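Uncharacterized protein (Helicobacter pylori, PDB 4O5J) probably mediates adhesion of the bacterium by binding sialylated carbohydrates through the extracellular domain of this outer membrane protein. Local coordinates at residues A[108-113]-A[121-126]; A[321-326]-A[336-341]. All coordinates share one frame; numbering follows the deposited sequence.

Contact 1 of 2, residues A[108-113]-A[121-126]; sequences FFVGKK and ASVQGN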
# COMPACT_ATOMS: atom_id res chain seq x y z
N PHE A 108 9.53 -5.61 26.59
CA PHE A 108 10.79 -5.02 27.09
C PHE A 108 10.53 -4.42 28.47
O PHE A 108 9.37 -4.24 28.88
CB PHE A 108 11.28 -3.94 26.11
CG PHE A 108 10.22 -2.93 25.74
CD1 PHE A 108 10.02 -1.77 26.55
CD2 PHE A 108 9.42 -3.12 24.63
CE1 PHE A 108 9.03 -0.82 26.21
CE2 PHE A 108 8.44 -2.16 24.27
CZ PHE A 108 8.23 -1.02 25.08
N PHE A 109 11.61 -4.11 29.19
CA PHE A 109 11.53 -3.56 30.53
C PHE A 109 11.81 -2.03 30.49
O PHE A 109 12.84 -1.58 29.96
CB PHE A 109 12.57 -4.22 31.42
CG PHE A 109 12.62 -3.66 32.81
CD1 PHE A 109 11.63 -3.98 33.75
CD2 PHE A 109 13.68 -2.81 33.19
CE1 PHE A 109 11.68 -3.44 35.05
CE2 PHE A 109 13.74 -2.30 34.49
CZ PHE A 109 12.75 -2.63 35.43
N VAL A 110 10.88 -1.24 31.02
CA VAL A 110 11.07 0.22 31.05
C VAL A 110 11.59 0.60 32.42
O VAL A 110 10.92 0.40 33.42
CB VAL A 110 9.79 0.99 30.78
CG1 VAL A 110 10.00 2.52 31.00
CG2 VAL A 110 9.27 0.71 29.39
N GLY A 111 12.82 1.10 32.47
CA GLY A 111 13.36 1.63 33.72
C GLY A 111 14.89 1.55 33.66
O GLY A 111 15.49 1.27 32.58
N LYS A 112 15.55 1.78 34.81
CA LYS A 112 17.02 1.87 34.89
C LYS A 112 17.52 0.49 35.25
O LYS A 112 16.98 -0.20 36.12
CB LYS A 112 17.54 2.99 35.83
CG LYS A 112 16.48 3.78 36.62
CD LYS A 112 15.49 4.67 35.80
CE LYS A 112 13.98 4.50 36.17
NZ LYS A 112 13.04 5.27 35.27
N LYS A 113 18.49 0.05 34.48
CA LYS A 113 18.96 -1.32 34.53
C LYS A 113 20.28 -1.35 35.32
O LYS A 113 21.35 -1.46 34.73
CB LYS A 113 19.06 -1.90 33.09
CG LYS A 113 19.68 -3.30 32.98
CD LYS A 113 19.08 -4.14 31.86
CE LYS A 113 20.11 -5.01 31.12
NZ LYS A 113 20.63 -4.17 29.98
N ALA A 121 10.06 1.67 36.04
CA ALA A 121 9.28 2.88 35.98
C ALA A 121 7.81 2.45 36.24
O ALA A 121 7.39 1.36 35.85
CB ALA A 121 9.41 3.51 34.60
N SER A 122 7.04 3.31 36.89
CA SER A 122 5.63 3.03 37.19
C SER A 122 4.74 3.31 35.99
O SER A 122 3.92 4.23 36.02
CB SER A 122 5.14 3.87 38.37
OG SER A 122 5.74 3.48 39.51
N VAL A 123 4.90 2.52 34.92
CA VAL A 123 4.07 2.66 33.76
C VAL A 123 3.22 1.42 33.48
O VAL A 123 3.71 0.31 33.53
CB VAL A 123 4.89 3.08 32.53
CG1 VAL A 123 5.66 4.43 32.79
CG2 VAL A 123 5.87 1.97 32.11
N GLN A 124 1.95 1.64 33.20
CA GLN A 124 1.00 0.57 32.96
C GLN A 124 1.53 -0.35 31.84
O GLN A 124 1.83 0.11 30.74
CB GLN A 124 -0.31 1.20 32.53
CG GLN A 124 -1.50 0.40 32.87
CD GLN A 124 -2.78 1.10 32.55
OE1 GLN A 124 -2.77 2.12 31.87
NE2 GLN A 124 -3.88 0.58 33.00
N GLY A 125 1.64 -1.66 32.12
CA GLY A 125 2.07 -2.63 31.10
C GLY A 125 3.51 -3.05 31.27
O GLY A 125 3.98 -3.99 30.58
N ASN A 126 4.25 -2.43 32.19
CA ASN A 126 5.65 -2.74 32.37
C ASN A 126 5.80 -4.15 33.00
O ASN A 126 5.26 -4.39 34.03
CB ASN A 126 6.31 -1.73 33.29
CG ASN A 126 7.83 -1.60 33.08
OD1 ASN A 126 8.37 -2.00 32.04
ND2 ASN A 126 8.50 -0.93 34.04
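The carboxamide of Asn126 docks onto the backbone of Val110 with both of its polar atoms. Its OD1 accepts the amide hydrogen of Val110 N at 2.8 Å in a nearly straight bond (167°), the donor tilted a little out of the carbonyl plane. ND2 of Asn126 gives a hydrogen to Val110 O, also at 2.8 Å, and lies in the plane of that carbonyl, on a lone pair. One side chain thus bonds both backbone groups of Val110, much as a neighbouring strand would. Val110 O takes a second hydrogen from Ala121 N at 3.0 Å, and this bond is almost linear. Beside these bonds Val110 CG1 meets Ala121 CB at 3.8 Å, and Val123 CG2 approaches Val110 CB more loosely.

The anti torsion of Asn126 (chi1 -155°) swings CG, and so the amide it carries, toward Val110. ND2 makes a further, more bent bond of 3.1 Å to Ala121 O within the same loop. The Phe109 ring lies 24° from the amide plane, its CE1 4.2 Å from Asn126 ND2. The type II turn from Val123 to Asn126, with Gly125 at its third position, brings the asparagine back toward the strand. Phe109 and Gly111 hydrogen-bond through their backbones to Cys142 and Met144, in and just before strand 143-144; Cys142 is disulfide-linked to Cys136.

With OD1 engaged once and ND2 twice, the amide's flip state is defined by its partners. Three hydrogen bonds, all to Val110 N and O, join the loop before helix 130-135 to strand 109-110 within the SabA adhesion domain.

Contact 2 of 2, residues A[321-326]-A[336-341]; sequences KAYLKI and PYRQVV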
# COMPACT_ATOMS: atom_id res chain seq x y z
N LYS A 321 -4.20 -11.33 16.10
CA LYS A 321 -4.80 -11.72 17.39
C LYS A 321 -4.29 -10.84 18.53
O LYS A 321 -4.48 -11.15 19.72
CB LYS A 321 -4.54 -13.19 17.67
CG LYS A 321 -5.13 -14.14 16.66
CD LYS A 321 -6.57 -14.26 16.82
CE LYS A 321 -7.08 -15.37 15.92
NZ LYS A 321 -8.48 -15.49 16.35
N ALA A 322 -3.59 -9.76 18.18
CA ALA A 322 -2.89 -8.93 19.18
C ALA A 322 -3.86 -8.45 20.25
O ALA A 322 -3.46 -8.22 21.38
CB ALA A 322 -2.19 -7.73 18.50
N TYR A 323 -5.15 -8.33 19.90
CA TYR A 323 -6.13 -7.80 20.82
C TYR A 323 -6.45 -8.79 21.92
O TYR A 323 -7.09 -8.42 22.89
CB TYR A 323 -7.41 -7.38 20.10
CG TYR A 323 -8.22 -8.57 19.61
CD1 TYR A 323 -9.29 -9.08 20.34
CD2 TYR A 323 -7.91 -9.20 18.40
CE1 TYR A 323 -10.02 -10.17 19.87
CE2 TYR A 323 -8.65 -10.30 17.92
CZ TYR A 323 -9.69 -10.76 18.66
OH TYR A 323 -10.41 -11.84 18.20
N LEU A 324 -6.03 -10.05 21.76
CA LEU A 324 -6.26 -11.09 22.75
C LEU A 324 -5.08 -11.21 23.72
O LEU A 324 -5.09 -12.04 24.62
CB LEU A 324 -6.50 -12.46 22.08
CG LEU A 324 -7.84 -12.46 21.34
CD1 LEU A 324 -7.91 -13.66 20.41
CD2 LEU A 324 -9.01 -12.43 22.31
N LYS A 325 -4.06 -10.40 23.52
CA LYS A 325 -2.89 -10.44 24.40
C LYS A 325 -3.28 -10.22 25.85
O LYS A 325 -4.04 -9.30 26.13
CB LYS A 325 -1.88 -9.44 23.94
CG LYS A 325 -0.55 -9.47 24.65
CD LYS A 325 0.36 -8.44 23.96
CE LYS A 325 1.52 -8.10 24.89
NZ LYS A 325 2.29 -6.94 24.40
N ILE A 326 -2.84 -11.07 26.77
CA ILE A 326 -3.16 -10.87 28.17
C ILE A 326 -1.90 -10.73 28.97
O ILE A 326 -0.91 -11.37 28.67
CB ILE A 326 -4.02 -11.96 28.76
CG1 ILE A 326 -3.34 -13.31 28.62
CG2 ILE A 326 -5.46 -11.91 28.10
CD1 ILE A 326 -4.30 -14.51 28.40
N PRO A 336 -8.62 -3.43 25.04
CA PRO A 336 -7.46 -3.76 24.18
C PRO A 336 -7.68 -3.19 22.79
O PRO A 336 -8.81 -2.76 22.49
CB PRO A 336 -7.46 -5.30 24.13
CG PRO A 336 -8.92 -5.67 24.36
CD PRO A 336 -9.43 -4.63 25.34
N TYR A 337 -6.65 -3.17 21.92
CA TYR A 337 -6.84 -2.70 20.54
C TYR A 337 -7.60 -3.71 19.63
O TYR A 337 -6.97 -4.54 18.97
CB TYR A 337 -5.50 -2.24 19.94
CG TYR A 337 -5.64 -1.70 18.57
CD1 TYR A 337 -6.28 -0.46 18.39
CD2 TYR A 337 -5.12 -2.41 17.44
CE1 TYR A 337 -6.42 0.05 17.10
CE2 TYR A 337 -5.25 -1.88 16.12
CZ TYR A 337 -5.91 -0.65 15.97
OH TYR A 337 -6.09 -0.02 14.71
N ARG A 338 -8.94 -3.62 19.62
CA ARG A 338 -9.83 -4.59 18.92
C ARG A 338 -9.91 -4.39 17.41
O ARG A 338 -10.27 -5.33 16.69
CB ARG A 338 -11.22 -4.62 19.54
CG ARG A 338 -11.21 -5.34 20.90
CD ARG A 338 -12.59 -5.59 21.48
NE ARG A 338 -13.41 -6.42 20.60
CZ ARG A 338 -13.45 -7.75 20.60
NH1 ARG A 338 -12.68 -8.46 21.43
NH2 ARG A 338 -14.27 -8.38 19.74
N GLN A 339 -9.54 -3.18 16.93
CA GLN A 339 -9.61 -2.82 15.51
C GLN A 339 -8.89 -3.88 14.66
O GLN A 339 -9.25 -4.11 13.50
CB GLN A 339 -9.01 -1.39 15.26
CG GLN A 339 -9.93 -0.30 15.65
CD GLN A 339 -11.14 -0.38 14.77
OE1 GLN A 339 -11.01 -0.36 13.55
NE2 GLN A 339 -12.31 -0.54 15.36
N VAL A 340 -7.88 -4.52 15.25
CA VAL A 340 -7.05 -5.49 14.58
C VAL A 340 -7.91 -6.69 14.05
O VAL A 340 -7.44 -7.52 13.26
CB VAL A 340 -5.85 -5.90 15.51
CG1 VAL A 340 -6.11 -7.21 16.23
CG2 VAL A 340 -4.56 -5.96 14.72
N VAL A 341 -9.18 -6.75 14.47
CA VAL A 341 -10.05 -7.83 14.09
C VAL A 341 -10.56 -7.54 12.66
O VAL A 341 -11.00 -8.44 11.94
CB VAL A 341 -11.17 -8.00 15.14
CG1 VAL A 341 -12.37 -7.10 14.83
CG2 VAL A 341 -11.58 -9.43 15.20
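Tyr323 is the residue around which this contact is built: Tyr337, Val340 and Arg338 all meet its side chain, with no hydrogen bond joining the two segments. The close part lies near the root of the side chain. CB of Tyr323 sits 3.1 Å from Tyr337 O, and its own carbonyl, Tyr323 O, meets Pro336 CB at 3.4 Å. A chi1 of 71° sets CG of Tyr323 between the backbone N and the carbonyl carbon, and from there the ring presents its CD2 edge to Val340 CG1, 3.5 Å away and near the ring plane. Leu324 CG packs on one face of the ring, offset toward the rim.

The phenol end is looser, with Val341 CG2 4.0 Å from Tyr323 OH, a plain van der Waals touch on the surface. Arg338 is exposed too, yet its NH1 comes to 3.5 Å from Tyr323 CE1; the approach is oblique, guanidinium and ring planes 82° apart.

The hydrogen bonds of Tyr337 OH and Lys325 NZ go to other parts of the chain, Gln163 and the carbonyls near the end of helix 82-101. This is plain structural packing of two short 3-10 segments, 322-324 and 339-341, in the connection between helices 313-320 and 343-396: Tyr323 meets carbon atoms, a backbone carbonyl and an arginine nitrogen by van der Waals contact.

In the fold
From the N terminus the chain passes through helix 82-101 and reaches contact 1, which closes the short hairpin-bearing loop between 108-113 and 121-126 ahead of helix 130-135. Only much later, after helix 313-320, does contact 2 close the irregular loop from 321-326 to 336-341 that leads into the long helix 343-396. The two closures follow in series and neither nest nor cross. The centres of contact 1 and contact 2 lie about 21 Å apart. The nearest atoms of contact 1 and contact 2 are about 7 Å apart, so they do not touch. Helix 146-163 borders both, and Ala102, beside Phe108, also receives Lys325 NZ through its carbonyl.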